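PDB 3WX5: cellulase from Uncultured bacterium, which hydrolyses internal beta-1,4-glucosidic bonds of cellulose, as an endoglucanase of glycoside hydrolase family 12. Local coordinates for residues A20-C23 / S28-V31; V38-W43 / Q49-G54; I79-G82 / C88-Q91. All coordinates share one frame; numbering follows the deposited sequence.

Interaction 1: A20-C23 / S28-V31; sequences ATVC and SRDV
A20 and V22 face S28 and R29 across two strands that run roughly antiparallel, 147° between their directions, but whose axes come no closer than 8.4 Å. No hydrogen bond joins the pair, so the contact is made by side chains. V22 supplies most of it from its side: CG2 lies over one face of the R29 guanidinium, offset toward the rim and 3.7 Å from R29 NH1, while CG1 approaches S28 N at 4.1 Å. The wide spacing reflects the fold, the two-sheet beta-sandwich (jelly roll) of family 12. Strand 19-22 is an outermost strand of the smaller sheet, where it pairs with 49-54, whereas 28-31 pairs with 36-39 in the larger one. R29 spans the distance between the strands. Its CG sits beside the backbone N (chi1 -72°), the chain bends at chi2, and the turn of the guanidinium brings R29 NH1 back to its own strand, where it gives a hydrogen bond of 3.0 Å to S28 O. That oxygen lies in the guanidinium plane, although NH1 stands above the plane of the carbonyl. A20 CB meets the group obliquely, 3.6 Å from R29 NE. I53 of strand 49-54 touches both V22 and R29.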
# COMPACT_ATOMS: atom_id res chain seq x y z
N ALA A 20 -19.79 4.17 5.00
CA ALA A 20 -19.60 4.21 6.45
C ALA A 20 -18.44 5.13 6.82
O ALA A 20 -17.47 5.24 6.06
CB ALA A 20 -19.33 2.81 6.98
N THR A 21 -18.55 5.81 7.96
CA THR A 21 -17.50 6.74 8.40
C THR A 21 -16.76 6.11 9.55
O THR A 21 -17.35 5.88 10.61
CB THR A 21 -18.08 8.11 8.85
OG1 THR A 21 -18.77 8.73 7.75
CG2 THR A 21 -16.93 9.06 9.29
N VAL A 22 -15.51 5.72 9.31
CA VAL A 22 -14.78 4.86 10.24
C VAL A 22 -13.68 5.69 10.89
O VAL A 22 -12.83 6.24 10.18
CB VAL A 22 -14.11 3.68 9.48
CG1 VAL A 22 -13.13 2.92 10.37
CG2 VAL A 22 -15.18 2.73 8.88
N CYS A 23 -13.69 5.77 12.23
CA CYS A 23 -12.75 6.63 12.97
C CYS A 23 -11.88 5.87 13.97
O CYS A 23 -10.94 6.45 14.54
CB CYS A 23 -13.46 7.79 13.69
SG CYS A 23 -14.48 8.87 12.64
N SER A 28 -12.13 -1.01 10.36
CA SER A 28 -12.09 -1.58 9.00
C SER A 28 -13.49 -1.83 8.44
O SER A 28 -14.47 -1.93 9.20
CB SER A 28 -11.31 -2.90 9.01
OG SER A 28 -12.01 -3.86 9.80
N ARG A 29 -13.57 -1.99 7.12
CA ARG A 29 -14.80 -2.47 6.48
C ARG A 29 -14.46 -3.42 5.34
O ARG A 29 -13.54 -3.17 4.56
CB ARG A 29 -15.63 -1.31 5.90
CG ARG A 29 -16.34 -0.42 6.96
CD ARG A 29 -17.54 -1.14 7.65
NE ARG A 29 -18.29 -0.24 8.53
CZ ARG A 29 -17.91 0.10 9.76
NH1 ARG A 29 -16.74 -0.31 10.23
NH2 ARG A 29 -18.67 0.89 10.51
N ASP A 30 -15.21 -4.51 5.23
CA ASP A 30 -15.24 -5.28 4.01
C ASP A 30 -15.97 -4.50 2.94
O ASP A 30 -17.01 -3.88 3.23
CB ASP A 30 -15.90 -6.65 4.24
CG ASP A 30 -15.15 -7.50 5.25
OD1 ASP A 30 -13.91 -7.59 5.15
OD2 ASP A 30 -15.80 -8.12 6.12
N VAL A 31 -15.42 -4.51 1.72
CA VAL A 31 -16.03 -3.81 0.60
C VAL A 31 -16.06 -4.67 -0.66
O VAL A 31 -15.34 -5.69 -0.77
CB VAL A 31 -15.28 -2.45 0.27
CG1 VAL A 31 -15.26 -1.52 1.48
CG2 VAL A 31 -13.88 -2.74 -0.23

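Interaction 2: V38-W43 / Q49-G54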
# COMPACT_ATOMS: atom_id res chain seq x y z
N VAL A 38 -10.97 -2.23 3.58
CA VAL A 38 -10.44 -0.89 3.81
C VAL A 38 -10.15 -0.71 5.31
O VAL A 38 -10.92 -1.17 6.17
CB VAL A 38 -11.42 0.19 3.33
CG1 VAL A 38 -10.90 1.61 3.68
CG2 VAL A 38 -11.63 0.05 1.80
N ILE A 39 -8.99 -0.13 5.62
CA ILE A 39 -8.56 -0.04 7.02
C ILE A 39 -8.20 1.40 7.31
O ILE A 39 -7.53 2.05 6.49
CB ILE A 39 -7.35 -0.98 7.31
CG1 ILE A 39 -6.26 -0.85 6.23
CG2 ILE A 39 -7.81 -2.44 7.45
CD1 ILE A 39 -4.97 -1.64 6.56
N ASN A 40 -8.64 1.90 8.47
CA ASN A 40 -8.26 3.24 8.90
C ASN A 40 -6.78 3.25 9.27
O ASN A 40 -6.02 4.16 8.86
CB ASN A 40 -9.14 3.69 10.08
CG ASN A 40 -9.23 5.21 10.21
OD1 ASN A 40 -9.19 5.94 9.21
ND2 ASN A 40 -9.42 5.70 11.45
N ASN A 41 -6.37 2.26 10.04
CA ASN A 41 -4.95 1.91 10.18
C ASN A 41 -4.08 3.07 10.67
O ASN A 41 -3.04 3.39 10.05
CB ASN A 41 -4.43 1.37 8.83
CG ASN A 41 -3.06 0.69 8.96
OD1 ASN A 41 -2.73 0.12 10.01
ND2 ASN A 41 -2.26 0.71 7.88
N VAL A 42 -4.45 3.67 11.80
CA VAL A 42 -3.64 4.72 12.43
C VAL A 42 -2.56 4.07 13.31
O VAL A 42 -2.61 4.10 14.54
CB VAL A 42 -4.52 5.74 13.21
CG1 VAL A 42 -3.68 6.98 13.63
CG2 VAL A 42 -5.69 6.20 12.29
N TRP A 43 -1.57 3.46 12.64
CA TRP A 43 -0.65 2.57 13.33
C TRP A 43 0.47 3.27 14.09
O TRP A 43 1.02 2.71 15.03
CB TRP A 43 -0.09 1.51 12.36
CG TRP A 43 0.73 2.06 11.25
CD1 TRP A 43 0.34 2.27 9.94
CD2 TRP A 43 2.11 2.44 11.32
NE1 TRP A 43 1.40 2.77 9.21
CE2 TRP A 43 2.50 2.85 10.02
CE3 TRP A 43 3.07 2.41 12.34
CZ2 TRP A 43 3.80 3.31 9.74
CZ3 TRP A 43 4.35 2.87 12.06
CH2 TRP A 43 4.71 3.30 10.77
N GLN A 49 -8.29 10.39 13.20
CA GLN A 49 -8.49 10.27 11.75
C GLN A 49 -9.80 9.56 11.47
O GLN A 49 -10.09 8.52 12.07
CB GLN A 49 -7.34 9.45 11.14
CG GLN A 49 -7.44 9.23 9.64
CD GLN A 49 -6.37 8.25 9.17
OE1 GLN A 49 -5.18 8.54 9.23
NE2 GLN A 49 -6.78 7.04 8.84
N CYS A 50 -10.56 10.08 10.51
CA CYS A 50 -11.74 9.40 10.00
C CYS A 50 -11.65 9.23 8.49
O CYS A 50 -11.16 10.11 7.80
CB CYS A 50 -13.02 10.18 10.32
SG CYS A 50 -13.25 10.42 12.11
N ILE A 51 -12.16 8.11 7.99
CA ILE A 51 -12.36 7.96 6.55
C ILE A 51 -13.82 7.63 6.24
O ILE A 51 -14.44 6.82 6.94
CB ILE A 51 -11.44 6.86 5.95
CG1 ILE A 51 -11.59 5.52 6.69
CG2 ILE A 51 -9.97 7.34 6.00
CD1 ILE A 51 -10.68 4.37 6.13
N GLU A 52 -14.31 8.18 5.14
CA GLU A 52 -15.64 7.84 4.65
C GLU A 52 -15.50 6.84 3.51
O GLU A 52 -14.83 7.12 2.51
CB GLU A 52 -16.37 9.10 4.19
CG GLU A 52 -17.72 8.83 3.55
CD GLU A 52 -18.44 10.12 3.17
OE1 GLU A 52 -19.05 10.72 4.07
OE2 GLU A 52 -18.27 10.61 2.03
N ILE A 53 -16.05 5.64 3.72
CA ILE A 53 -15.79 4.48 2.85
C ILE A 53 -17.03 4.08 2.05
O ILE A 53 -18.08 3.74 2.62
CB ILE A 53 -15.38 3.22 3.66
CG1 ILE A 53 -14.27 3.55 4.65
CG2 ILE A 53 -14.88 2.11 2.71
CD1 ILE A 53 -13.96 2.40 5.60
N GLY A 54 -16.87 3.99 0.73
CA GLY A 54 -17.92 3.47 -0.14
C GLY A 54 -17.93 1.96 -0.04
O GLY A 54 -16.93 1.30 -0.31
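N40 and Q49 bond to each other in both directions, each amide giving hydrogens to its partner residue, with the amide planes nearly perpendicular at 81°. Q49 NE2 reaches N40 OD1 at 2.7 Å and the backbone N40 O at 3.0 Å; in return N40 ND2 gives a nearly straight bond of 3.0 Å to Q49 O. OD1 lies in the plane of the Q49 amide, yet NE2 stands above the carbonyl plane of OD1. The long arm of Q49 is extended, with CG anti to the backbone N (chi1 179°), which carries NE2 across to the end of strand 36-39. V42 CG2 lies alongside it, 3.7 Å from Q49 NE2. Beyond the amides the contact becomes apolar. I51 runs past N40, its CG1 3.5 Å from N40 OD1. V38 meets I53 tip to tip, and its CG1 lies 3.7 Å from I51 CD1. These residues belong to the layer between the two sheets of the sandwich. Replacing N40 by an alanine would probably leave Q49 O without its ND2 donor and take from Q49 NE2 its OD1 acceptor, so that the Q49 amide is held by fewer bonds. N40 ND2 also bonds D24 O, and H67 NE2 bonds Q49 OE1, so both buried amides have their donors and acceptors engaged and their flips fixed.

Interaction 3: I79-G82 / C88-Q91; sequences IYLG and CTSQ
G82 and T89 face each other where the chain turns a corner at L81 and G82, and the backbones draw close here, with G82 CA 5.3 Å from C88 CA. T89 N gives a hydrogen bond of 2.8 Å to G82 O. The return bond goes to a side chain: G82 N points at T89 OG1, 2.9 Å away and nearly straight at 165°, so the hydroxyl accepts where a strand pairing would use a main-chain carbonyl. With OG1 set between the backbone N and the carbonyl carbon (chi1 58°), the hydroxyl faces G82 while the methyl is turned toward Y80. T89 CG2 reaches Y80 O at 3.5 Å and comes obliquely to the ring, 3.8 Å from Y80 CE1. The ring and the threonine side chain lie alongside, pointing opposite ways. G82 O lies in plane at the edge of that same ring, and C88 CA makes a CA-H...O contact with G82 O at 3.2 Å. L81 leans in more loosely, its side chain nearing the hydroxyl and otherwise packing on V239 of the smaller sheet.

The segments flank the short hairpin of strands 83-84 and 87-88, which the C83-C88 disulfide crosses. Y80 OH reaches the hairpin too, bonding A87 O, and its ring meets that of H84. At G82 the backbone angles would press any CB against the carbonyl O of L81, so that a side chain of any kind would clash there. Two bonds from G82 to T89, one through the N-H and one through the carbonyl of G82, thus close the base of the hairpin: G82 N is satisfied by T89 OG1 and G82 O by T89 N, so both polar atoms of this buried glycine are paired.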
# COMPACT_ATOMS: atom_id res chain seq x y z
N ILE A 79 -6.60 0.39 1.18
CA ILE A 79 -7.48 -0.66 0.71
C ILE A 79 -6.57 -1.81 0.25
O ILE A 79 -5.44 -1.58 -0.18
CB ILE A 79 -8.40 -0.19 -0.45
CG1 ILE A 79 -9.30 -1.33 -0.93
CG2 ILE A 79 -7.61 0.51 -1.60
CD1 ILE A 79 -10.53 -0.85 -1.74
N TYR A 80 -7.03 -3.04 0.44
CA TYR A 80 -6.17 -4.18 0.10
C TYR A 80 -6.91 -5.40 -0.40
O TYR A 80 -8.08 -5.65 -0.05
CB TYR A 80 -5.22 -4.53 1.26
CG TYR A 80 -5.85 -5.18 2.47
CD1 TYR A 80 -5.93 -6.56 2.58
CD2 TYR A 80 -6.19 -4.41 3.59
CE1 TYR A 80 -6.48 -7.17 3.72
CE2 TYR A 80 -6.71 -5.01 4.75
CZ TYR A 80 -6.85 -6.38 4.80
OH TYR A 80 -7.34 -6.98 5.95
N LEU A 81 -6.16 -6.20 -1.16
CA LEU A 81 -6.48 -7.59 -1.45
C LEU A 81 -5.48 -8.48 -0.71
O LEU A 81 -4.29 -8.15 -0.65
CB LEU A 81 -6.32 -7.82 -2.95
CG LEU A 81 -6.64 -9.27 -3.33
CD1 LEU A 81 -7.96 -9.38 -4.03
CD2 LEU A 81 -5.51 -9.80 -4.20
N GLY A 82 -5.96 -9.57 -0.13
CA GLY A 82 -5.08 -10.51 0.55
C GLY A 82 -5.21 -10.46 2.08
O GLY A 82 -6.31 -10.25 2.61
N CYS A 88 -7.77 -11.61 6.32
CA CYS A 88 -7.83 -11.89 4.88
C CYS A 88 -9.13 -11.42 4.22
O CYS A 88 -10.22 -11.48 4.83
CB CYS A 88 -7.58 -13.39 4.60
SG CYS A 88 -5.98 -14.09 5.21
N THR A 89 -9.03 -10.97 2.98
CA THR A 89 -10.19 -10.73 2.14
C THR A 89 -10.76 -12.05 1.61
O THR A 89 -10.20 -13.12 1.89
CB THR A 89 -9.83 -9.79 0.98
OG1 THR A 89 -8.77 -10.37 0.22
CG2 THR A 89 -9.35 -8.45 1.54
N SER A 90 -11.86 -11.99 0.87
CA SER A 90 -12.49 -13.21 0.37
C SER A 90 -11.89 -13.70 -0.92
O SER A 90 -11.79 -12.97 -1.90
CB SER A 90 -14.00 -13.04 0.19
OG SER A 90 -14.58 -12.43 1.33
N GLN A 91 -11.51 -14.98 -0.92
CA GLN A 91 -10.97 -15.63 -2.09
C GLN A 91 -9.94 -14.79 -2.81
O GLN A 91 -10.06 -14.57 -4.00
CB GLN A 91 -12.09 -15.97 -3.05
CG GLN A 91 -13.13 -16.88 -2.40
CD GLN A 91 -13.91 -17.65 -3.42
OE1 GLN A 91 -14.59 -17.07 -4.28
NE2 GLN A 91 -13.79 -18.97 -3.37

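Overall arrangement
Interactions 1 and 2 have centres about 6 Å apart. The disulfide C23 SG to C50 SG, 2.1 Å, joins them covalently, A20 O to I53 N, 2.8 Å, pairs their strands in the smaller sheet, and V22 CG2 packs on I53 CD1 at 3.5 Å. Interaction 3 is centred about 14 Å from interaction 1 and 16 Å from interaction 2, but strands 28-31, 36-39 and 78-80 run side by side in the larger sheet. Contact passes along it through V38 CG2 and I79 CD1, 3.8 Å, between the sheets, and through I39 CG2 and Y80 CE2, 3.9 Å, on the other face, probably the concave one that holds the substrate cleft in family 12.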